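Local structure of outer surface protein (Bacillus cereus ATCC 14579, 1X7F) at residues G30-P35 with D246-N251; F203-V208 with G219-E224; L229-Q234 with E260-L265. The protein is functionally uncharacterised but is probably a 6-phospho-N-acetylmuramidase, hydrolysing glycosides of 6-phosphorylated N-acetylmuramic acid. All coordinates share one frame; numbering follows the deposited sequence.

Interaction 1 of 3, residues G30-P35 with D246-N251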
loop_
_atom_site.group_PDB
_atom_site.type_symbol
_atom_site.label_atom_id
_atom_site.label_comp_id
_atom_site.label_asym_id
_atom_site.label_seq_id
_atom_site.Cartn_x
_atom_site.Cartn_y
_atom_site.Cartn_z
ATOM N N GLY A 30 -7.984 -3.538 -3.057
ATOM C CA GLY A 30 -8.506 -4.287 -4.193
ATOM C C GLY A 30 -8.017 -5.716 -4.238
ATOM O O GLY A 30 -7.062 -6.065 -3.555
ATOM N N ILE A 31 -8.693 -6.531 -5.048
ATOM C CA ILE A 31 -8.338 -7.937 -5.323
ATOM C C ILE A 31 -8.341 -8.150 -6.836
ATOM O O ILE A 31 -9.046 -7.441 -7.569
ATOM C CB ILE A 31 -9.370 -8.918 -4.678
ATOM C CG1 ILE A 31 -10.823 -8.461 -4.956
ATOM C CG2 ILE A 31 -9.110 -9.068 -3.174
ATOM C CD1 ILE A 31 -11.907 -9.567 -4.861
ATOM N N SER A 32 -7.577 -9.134 -7.312
ATOM C CA SER A 32 -7.628 -9.477 -8.736
ATOM C C SER A 32 -8.374 -10.776 -8.953
ATOM O O SER A 32 -8.325 -11.655 -8.093
ATOM C CB SER A 32 -6.220 -9.560 -9.334
ATOM O OG SER A 32 -5.632 -8.276 -9.358
ATOM N N LEU A 33 -9.064 -10.884 -10.097
ATOM C CA LEU A 33 -9.703 -12.129 -10.537
ATOM C C LEU A 33 -9.207 -12.571 -11.913
ATOM O O LEU A 33 -8.838 -11.748 -12.748
ATOM C CB LEU A 33 -11.242 -11.998 -10.580
ATOM C CG LEU A 33 -11.982 -11.612 -9.295
ATOM C CD1 LEU A 33 -13.475 -11.553 -9.569
ATOM C CD2 LEU A 33 -11.685 -12.595 -8.181
ATOM N N TYR A 34 -9.206 -13.884 -12.136
ATOM C CA TYR A 34 -8.848 -14.468 -13.431
ATOM C C TYR A 34 -9.828 -15.597 -13.641
ATOM O O TYR A 34 -9.476 -16.768 -13.488
ATOM C CB TYR A 34 -7.381 -14.959 -13.446
ATOM C CG TYR A 34 -6.410 -13.867 -13.034
ATOM C CD1 TYR A 34 -6.053 -13.695 -11.702
ATOM C CD2 TYR A 34 -5.898 -12.975 -13.972
ATOM C CE1 TYR A 34 -5.184 -12.671 -11.309
ATOM C CE2 TYR A 34 -5.048 -11.943 -13.592
ATOM C CZ TYR A 34 -4.691 -11.800 -12.264
ATOM O OH TYR A 34 -3.850 -10.782 -11.896
ATOM N N PRO A 35 -11.074 -15.248 -13.976
ATOM C CA PRO A 35 -12.161 -16.221 -13.986
ATOM C C PRO A 35 -11.910 -17.459 -14.856
ATOM O O PRO A 35 -12.398 -18.545 -14.528
ATOM C CB PRO A 35 -13.355 -15.404 -14.502
ATOM C CG PRO A 35 -13.014 -14.008 -14.126
ATOM C CD PRO A 35 -11.544 -13.910 -14.388
ATOM N N ASP A 246 -4.769 3.341 -4.127
ATOM C CA ASP A 246 -5.383 2.015 -4.051
ATOM C C ASP A 246 -4.349 0.891 -4.058
ATOM O O ASP A 246 -3.398 0.910 -4.841
ATOM C CB ASP A 246 -6.411 1.831 -5.190
ATOM C CG ASP A 246 -7.569 2.820 -5.104
ATOM O OD1 ASP A 246 -7.632 3.594 -4.117
ATOM O OD2 ASP A 246 -8.479 2.899 -5.957
ATOM N N VAL A 247 -4.541 -0.086 -3.177
ATOM C CA VAL A 247 -3.626 -1.218 -3.087
ATOM C C VAL A 247 -4.376 -2.481 -3.525
ATOM O O VAL A 247 -5.389 -2.845 -2.934
ATOM C CB VAL A 247 -2.997 -1.336 -1.658
ATOM C CG1 VAL A 247 -2.218 -2.633 -1.493
ATOM C CG2 VAL A 247 -2.092 -0.139 -1.372
ATOM N N ILE A 248 -3.890 -3.125 -4.589
ATOM C CA ILE A 248 -4.579 -4.278 -5.176
ATOM C C ILE A 248 -3.703 -5.520 -5.079
ATOM O O ILE A 248 -2.545 -5.486 -5.477
ATOM C CB ILE A 248 -4.974 -4.004 -6.679
ATOM C CG1 ILE A 248 -5.714 -2.663 -6.823
ATOM C CG2 ILE A 248 -5.833 -5.137 -7.230
ATOM C CD1 ILE A 248 -5.829 -2.145 -8.270
ATOM N N ILE A 249 -4.252 -6.617 -4.553
ATOM C CA ILE A 249 -3.574 -7.921 -4.628
ATOM C C ILE A 249 -3.628 -8.439 -6.069
ATOM O O ILE A 249 -4.714 -8.627 -6.621
ATOM C CB ILE A 249 -4.229 -8.944 -3.662
ATOM C CG1 ILE A 249 -4.417 -8.318 -2.271
ATOM C CG2 ILE A 249 -3.417 -10.259 -3.642
ATOM C CD1 ILE A 249 -5.177 -9.169 -1.299
ATOM N N GLY A 250 -2.451 -8.674 -6.657
ATOM C CA GLY A 250 -2.312 -9.021 -8.065
ATOM C C GLY A 250 -2.595 -10.469 -8.401
ATOM O O GLY A 250 -3.069 -10.764 -9.493
ATOM N N ASN A 251 -2.292 -11.379 -7.476
ATOM C CA ASN A 251 -2.636 -12.801 -7.648
ATOM C C ASN A 251 -3.886 -13.219 -6.851
ATOM O O ASN A 251 -4.305 -12.505 -5.947
ATOM C CB ASN A 251 -1.413 -13.745 -7.394
ATOM C CG ASN A 251 -0.587 -13.374 -6.133
ATOM O OD1 ASN A 251 0.429 -14.012 -5.840
ATOM N ND2 ASN A 251 -1.017 -12.362 -5.401
HETATM O O HOH W 1 -6.738 -11.303 -5.811
#
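S32 and Y34 reach G250 and its neighbour I249 by the same first torsion: in each the outgoing atom lies anti to its own carbonyl carbon, at chi1 -68° for S32 OG and -54° for Y34 CG. The serine hydroxyl then drops across to the opposite strand and donates to I249 O over 2.9 Å, tilted somewhat from the carbonyl plane. Y34 reaches further along. Its phenol meets G250 edge-on, the oxygen lying near the ring plane, and Y34 OH gives G250 O a short bond of 2.5 Å that runs nearly along the C=O axis. The last carbonyl of strand 246-249 and the one after it are thus held by hydroxyls from the other segment.

Farther back the segments pair as parallel strands at G30 and I248. G30 N donates to V247 O at 2.7 Å, and I249 N returns a bond to G30 O at 3.0 Å. Strands 28-33 and 246-249 are the first and last strands, in chain order, of an eight-stranded parallel sheet, consistent with the TIM-barrel fold expected for an AmyAc-type domain; their pairing joins the two ends of that chain order. In such barrels the active site lies at the C-terminal ends of the strands, which is the end where S32, Y34 and G250 meet.

G30 has no side chain, and I248 CG1 lies 4.2 Å from its CA, on the side a side chain would take. I248 CG2 reaches on to 3.8 Å from S32 OG, and F203 of the next strand packs against both I248 and S32. I31 is on the other face, the one I249 shares, where it packs on Y46 of helix 40-51. Beyond the direct bonds, water 1 accepts from S32 N at 2.8 Å and can donate to N251 O.

Interaction 2 of 3, residues F203-V208 with G219-E224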
loop_
_atom_site.group_PDB
_atom_site.type_symbol
_atom_site.label_atom_id
_atom_site.label_comp_id
_atom_site.label_asym_id
_atom_site.label_seq_id
_atom_site.Cartn_x
_atom_site.Cartn_y
_atom_site.Cartn_z
ATOM N N PHE A 203 0.120 -2.828 -7.349
ATOM C CA PHE A 203 -0.148 -4.222 -6.998
ATOM C C PHE A 203 0.795 -4.764 -5.936
ATOM O O PHE A 203 2.004 -4.488 -5.945
ATOM C CB PHE A 203 -0.005 -5.101 -8.235
ATOM C CG PHE A 203 -1.151 -4.993 -9.211
ATOM C CD1 PHE A 203 -1.009 -4.270 -10.401
ATOM C CD2 PHE A 203 -2.359 -5.644 -8.962
ATOM C CE1 PHE A 203 -2.052 -4.217 -11.326
ATOM C CE2 PHE A 203 -3.399 -5.586 -9.872
ATOM C CZ PHE A 203 -3.246 -4.866 -11.052
ATOM N N ILE A 204 0.228 -5.547 -5.027
ATOM C CA ILE A 204 1.003 -6.320 -4.069
ATOM C C ILE A 204 0.723 -7.805 -4.282
ATOM O O ILE A 204 -0.251 -8.187 -4.941
ATOM C CB ILE A 204 0.669 -5.902 -2.613
ATOM C CG1 ILE A 204 -0.784 -6.261 -2.239
ATOM C CG2 ILE A 204 1.014 -4.430 -2.387
ATOM C CD1 ILE A 204 -1.137 -5.960 -0.788
ATOM N N THR A 205 1.581 -8.648 -3.726
ATOM C CA THR A 205 1.473 -10.075 -3.957
ATOM C C THR A 205 1.179 -10.870 -2.688
ATOM O O THR A 205 1.767 -10.637 -1.621
ATOM C CB THR A 205 2.730 -10.591 -4.677
ATOM O OG1 THR A 205 2.534 -11.953 -5.086
ATOM C CG2 THR A 205 3.939 -10.638 -3.742
ATOM N N SER A 206 0.242 -11.796 -2.826
ATOM C CA SER A 206 -0.066 -12.774 -1.802
ATOM C C SER A 206 0.944 -13.923 -1.839
ATOM O O SER A 206 1.481 -14.275 -2.903
ATOM C CB SER A 206 -1.487 -13.291 -2.013
ATOM O OG SER A 206 -1.718 -14.495 -1.311
ATOM N N HIS A 207 1.203 -14.502 -0.670
ATOM C CA HIS A 207 2.114 -15.640 -0.554
ATOM C C HIS A 207 1.364 -16.974 -0.462
ATOM O O HIS A 207 1.977 -18.034 -0.338
ATOM C CB HIS A 207 3.097 -15.412 0.605
ATOM C CG HIS A 207 3.890 -14.152 0.448
ATOM N ND1 HIS A 207 4.741 -13.937 -0.620
ATOM C CD2 HIS A 207 3.900 -13.009 1.173
ATOM C CE1 HIS A 207 5.278 -12.737 -0.517
ATOM N NE2 HIS A 207 4.775 -12.149 0.555
ATOM N N VAL A 208 0.036 -16.902 -0.561
ATOM C CA VAL A 208 -0.818 -18.079 -0.576
ATOM C C VAL A 208 -1.388 -18.285 -1.987
ATOM O O VAL A 208 -1.398 -19.403 -2.492
ATOM C CB VAL A 208 -1.963 -17.958 0.480
ATOM C CG1 VAL A 208 -2.834 -19.191 0.489
ATOM C CG2 VAL A 208 -1.386 -17.717 1.883
ATOM N N GLY A 219 5.027 -14.387 -8.267
ATOM C CA GLY A 219 4.382 -13.344 -7.496
ATOM C C GLY A 219 4.028 -12.160 -8.370
ATOM O O GLY A 219 4.704 -11.882 -9.364
ATOM N N LEU A 220 2.972 -11.446 -7.990
ATOM C CA LEU A 220 2.394 -10.398 -8.833
ATOM C C LEU A 220 2.339 -9.063 -8.099
ATOM O O LEU A 220 1.294 -8.657 -7.584
ATOM C CB LEU A 220 0.994 -10.818 -9.342
ATOM C CG LEU A 220 0.881 -12.143 -10.117
ATOM C CD1 LEU A 220 -0.528 -12.344 -10.667
ATOM C CD2 LEU A 220 1.884 -12.212 -11.281
ATOM N N CYS A 221 3.482 -8.388 -8.028
ATOM C CA CYS A 221 3.558 -7.073 -7.397
ATOM C C CYS A 221 4.192 -6.095 -8.369
ATOM O O CYS A 221 4.769 -6.502 -9.383
ATOM C CB CYS A 221 4.380 -7.140 -6.103
ATOM S SG CYS A 221 5.991 -7.916 -6.355
ATOM N N THR A 222 4.068 -4.808 -8.059
ATOM C CA THR A 222 4.634 -3.738 -8.879
ATOM C C THR A 222 6.114 -3.473 -8.575
ATOM O O THR A 222 6.947 -3.459 -9.486
ATOM C CB THR A 222 3.837 -2.446 -8.662
ATOM O OG1 THR A 222 2.513 -2.602 -9.195
ATOM C CG2 THR A 222 4.451 -1.301 -9.476
ATOM N N LEU A 223 6.424 -3.232 -7.304
ATOM C CA LEU A 223 7.810 -3.002 -6.874
ATOM C C LEU A 223 8.510 -4.339 -6.739
ATOM O O LEU A 223 7.971 -5.269 -6.111
ATOM C CB LEU A 223 7.859 -2.267 -5.519
ATOM C CG LEU A 223 7.748 -0.742 -5.571
ATOM C CD1 LEU A 223 7.246 -0.166 -4.228
ATOM C CD2 LEU A 223 9.071 -0.069 -6.014
ATOM N N GLU A 224 9.711 -4.439 -7.295
ATOM C CA GLU A 224 10.467 -5.682 -7.152
ATOM C C GLU A 224 10.732 -6.004 -5.684
ATOM O O GLU A 224 10.648 -7.168 -5.284
ATOM C CB GLU A 224 11.783 -5.654 -7.960
ATOM C CG GLU A 224 12.545 -6.974 -7.944
ATOM C CD GLU A 224 11.685 -8.151 -8.386
ATOM O OE1 GLU A 224 10.826 -7.963 -9.276
ATOM O OE2 GLU A 224 11.870 -9.282 -7.865
HETATM O O HOH W 2 4.358 -3.230 -5.148
#
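Strand 201-204 ends at the C-terminal rim of the parallel sheet, and the loop 219-224, on the way to helix 231-240, runs beside this end without forming a regular strand. A threonine hydroxyl does the work of a backbone carbonyl here: F203 N donates to T222 OG1 at 3.0 Å in a nearly straight bond (168°). T222 N answers with a bond to F203 O, also 3.0 Å. The two bonds close a ring between the residues, and water 2 adds a second donor to F203 O, which it links to L223 N.

Two residues on, T205 uses its own hydroxyl. With OG1 anti to the backbone N (chi1 -171°), it points at the loop and accepts from L220 N at 3.0 Å, while G219 CA lies 3.3 Å from the same oxygen. T205 OG1 is also close to the N251 side chain. Between these grips C221 CB rests 3.6 Å from F203 O.

Both threonine hydroxyls take a backbone N-H that a loop or strand end would otherwise have to satisfy elsewhere. T222 OG1 also donates to N172 O, so accepting and donating together should fix the rotation of that hydroxyl.

Interaction 3 of 3, residues L229-Q234 with E260-L265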
loop_
_atom_site.group_PDB
_atom_site.type_symbol
_atom_site.label_atom_id
_atom_site.label_comp_id
_atom_site.label_asym_id
_atom_site.label_seq_id
_atom_site.Cartn_x
_atom_site.Cartn_y
_atom_site.Cartn_z
ATOM N N LEU A 229 8.138 -9.795 0.619
ATOM C CA LEU A 229 7.793 -9.095 1.862
ATOM C C LEU A 229 6.401 -9.536 2.296
ATOM O O LEU A 229 5.601 -9.896 1.412
ATOM C CB LEU A 229 7.762 -7.582 1.646
ATOM C CG LEU A 229 9.008 -6.704 1.688
ATOM C CD1 LEU A 229 8.551 -5.254 1.589
ATOM C CD2 LEU A 229 9.781 -6.925 2.976
ATOM N N PRO A 230 6.104 -9.521 3.616
ATOM C CA PRO A 230 4.754 -9.796 4.091
ATOM C C PRO A 230 3.734 -8.890 3.421
ATOM O O PRO A 230 4.023 -7.717 3.156
ATOM C CB PRO A 230 4.841 -9.518 5.600
ATOM C CG PRO A 230 6.258 -9.839 5.949
ATOM C CD PRO A 230 7.031 -9.318 4.750
ATOM N N ILE A 231 2.556 -9.449 3.150
ATOM C CA ILE A 231 1.572 -8.804 2.289
ATOM C C ILE A 231 1.170 -7.440 2.874
ATOM O O ILE A 231 1.079 -6.460 2.142
ATOM C CB ILE A 231 0.358 -9.760 2.011
ATOM C CG1 ILE A 231 -0.414 -9.310 0.756
ATOM C CG2 ILE A 231 -0.580 -9.927 3.263
ATOM C CD1 ILE A 231 -1.653 -10.152 0.459
ATOM N N GLU A 232 1.021 -7.376 4.195
ATOM C CA GLU A 232 0.591 -6.156 4.871
ATOM C C GLU A 232 1.695 -5.100 4.899
ATOM O O GLU A 232 1.408 -3.901 4.955
ATOM C CB GLU A 232 0.048 -6.458 6.291
ATOM C CG GLU A 232 1.109 -6.731 7.354
ATOM C CD GLU A 232 1.608 -8.169 7.385
ATOM O OE1 GLU A 232 2.346 -8.492 8.334
ATOM O OE2 GLU A 232 1.279 -8.990 6.490
ATOM N N VAL A 233 2.947 -5.546 4.843
ATOM C CA VAL A 233 4.104 -4.641 4.781
ATOM C C VAL A 233 4.192 -3.952 3.408
ATOM O O VAL A 233 4.394 -2.746 3.323
ATOM C CB VAL A 233 5.420 -5.380 5.176
ATOM C CG1 VAL A 233 6.631 -4.469 5.057
ATOM C CG2 VAL A 233 5.284 -5.910 6.624
ATOM N N GLN A 234 4.001 -4.721 2.345
ATOM C CA GLN A 234 3.827 -4.166 1.007
ATOM C C GLN A 234 2.779 -3.048 0.930
ATOM O O GLN A 234 3.043 -2.003 0.352
ATOM C CB GLN A 234 3.446 -5.278 0.024
ATOM C CG GLN A 234 4.401 -6.449 -0.050
ATOM C CD GLN A 234 3.863 -7.548 -0.962
ATOM O OE1 GLN A 234 3.722 -8.707 -0.556
ATOM N NE2 GLN A 234 3.567 -7.186 -2.188
ATOM N N GLU A 260 -7.655 -10.329 5.992
ATOM C CA GLU A 260 -7.931 -9.762 7.304
ATOM C C GLU A 260 -6.831 -8.800 7.738
ATOM O O GLU A 260 -7.116 -7.693 8.175
ATOM C CB GLU A 260 -8.136 -10.864 8.345
ATOM C CG GLU A 260 -8.577 -10.342 9.712
ATOM C CD GLU A 260 -8.499 -11.398 10.802
ATOM O OE1 GLU A 260 -9.295 -11.335 11.768
ATOM O OE2 GLU A 260 -7.635 -12.301 10.694
ATOM N N LYS A 261 -5.580 -9.239 7.608
ATOM C CA LYS A 261 -4.404 -8.418 7.870
ATOM C C LYS A 261 -4.444 -7.090 7.130
ATOM O O LYS A 261 -4.109 -6.048 7.692
ATOM C CB LYS A 261 -3.123 -9.170 7.466
ATOM C CG LYS A 261 -2.593 -10.083 8.550
ATOM C CD LYS A 261 -1.348 -10.833 8.076
ATOM C CE LYS A 261 -0.988 -11.937 9.079
ATOM N NZ LYS A 261 0.309 -12.611 8.733
ATOM N N LEU A 262 -4.812 -7.151 5.853
ATOM C CA LEU A 262 -4.890 -5.957 5.020
ATOM C C LEU A 262 -6.039 -5.044 5.438
ATOM O O LEU A 262 -5.867 -3.814 5.494
ATOM C CB LEU A 262 -5.003 -6.336 3.550
ATOM C CG LEU A 262 -3.727 -6.898 2.919
ATOM C CD1 LEU A 262 -4.066 -7.503 1.583
ATOM C CD2 LEU A 262 -2.640 -5.829 2.771
ATOM N N GLY A 263 -7.185 -5.650 5.756
ATOM C CA GLY A 263 -8.360 -4.917 6.193
ATOM C C GLY A 263 -8.184 -4.274 7.567
ATOM O O GLY A 263 -8.819 -3.259 7.877
ATOM N N ASN A 264 -7.320 -4.868 8.386
ATOM C CA ASN A 264 -7.056 -4.355 9.724
ATOM C C ASN A 264 -6.195 -3.091 9.740
ATOM O O ASN A 264 -6.184 -2.368 10.718
ATOM C CB ASN A 264 -6.427 -5.443 10.600
ATOM C CG ASN A 264 -7.443 -6.470 11.087
ATOM O OD1 ASN A 264 -8.653 -6.312 10.909
ATOM N ND2 ASN A 264 -6.948 -7.531 11.711
ATOM N N LEU A 265 -5.476 -2.832 8.654
ATOM C CA LEU A 265 -4.540 -1.716 8.601
ATOM C C LEU A 265 -5.228 -0.352 8.656
ATOM O O LEU A 265 -6.316 -0.182 8.097
ATOM C CB LEU A 265 -3.706 -1.787 7.324
ATOM C CG LEU A 265 -2.685 -2.917 7.107
ATOM C CD1 LEU A 265 -2.031 -2.788 5.752
ATOM C CD2 LEU A 265 -1.622 -2.911 8.196
HETATM O O HOH W 3 1.990 -11.503 6.764
#
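The apolar part of the contact runs from I231 to L262, whose side chains cross at about a right angle with I231 CD1 3.8 Å from L262 CD1. The other branch of the same leucine turns to the helix backbone: L262 CD2 lies 3.8 Å from I231 O and 3.9 Å from E232 CA, so one methyl meets the I231 side chain and the other the backbone at I231 and E232. L265 brings its CD1 to 3.7 Å from E232 O and continues onto A235, K236 and W239 farther along that helix.

Helix 231-240 and helix 256-264, two successive helices with strand 246-249 between them in sequence, pack side by side, consistent with the outer layer of an alpha/beta barrel. Beneath them, I231 and L262 both rest on I204 and I249 of the sheet, which makes this apolar patch part of the layer between sheet and helices.

The charged part lies at the outer side. E232 leaves its helix with CG between the backbone N and the carbonyl carbon (chi1 77°), and a bend at chi2 (-84°) brings the carboxylate round toward K261. The extended lysine chain passes obliquely, its CD 3.6 Å from E232 OE2. No salt bridge forms: E232 OE2 and K261 NZ stay 4.4 Å apart, with water 3 joining them by donating to the carboxylate at 2.6 Å and accepting from the ammonium. K261 NZ has a direct salt bridge with E257 one turn earlier in its own helix.

Strand 246-249, part of interaction 1, touches both other contacts. It pairs with strand 28-33 and, on its other edge, with strand 201-204, where I204 N lies 2.8 Å from I248 O and G250 N 2.8 Å from I204 O, joining interaction 1 to interaction 2; their centres are about 10 Å apart. On the helix side of the sheet I249 CD1 touches L262 CD1 of interaction 3 at 3.5 Å. Interactions 2 and 3 meet where T205 O packs on I231 CG1 at 3.5 Å. Interactions 1 and 2 lie toward the C-terminal ends of the strands, where a barrel of this kind would be expected to have its active site, whereas interaction 3 lies outside the sheet.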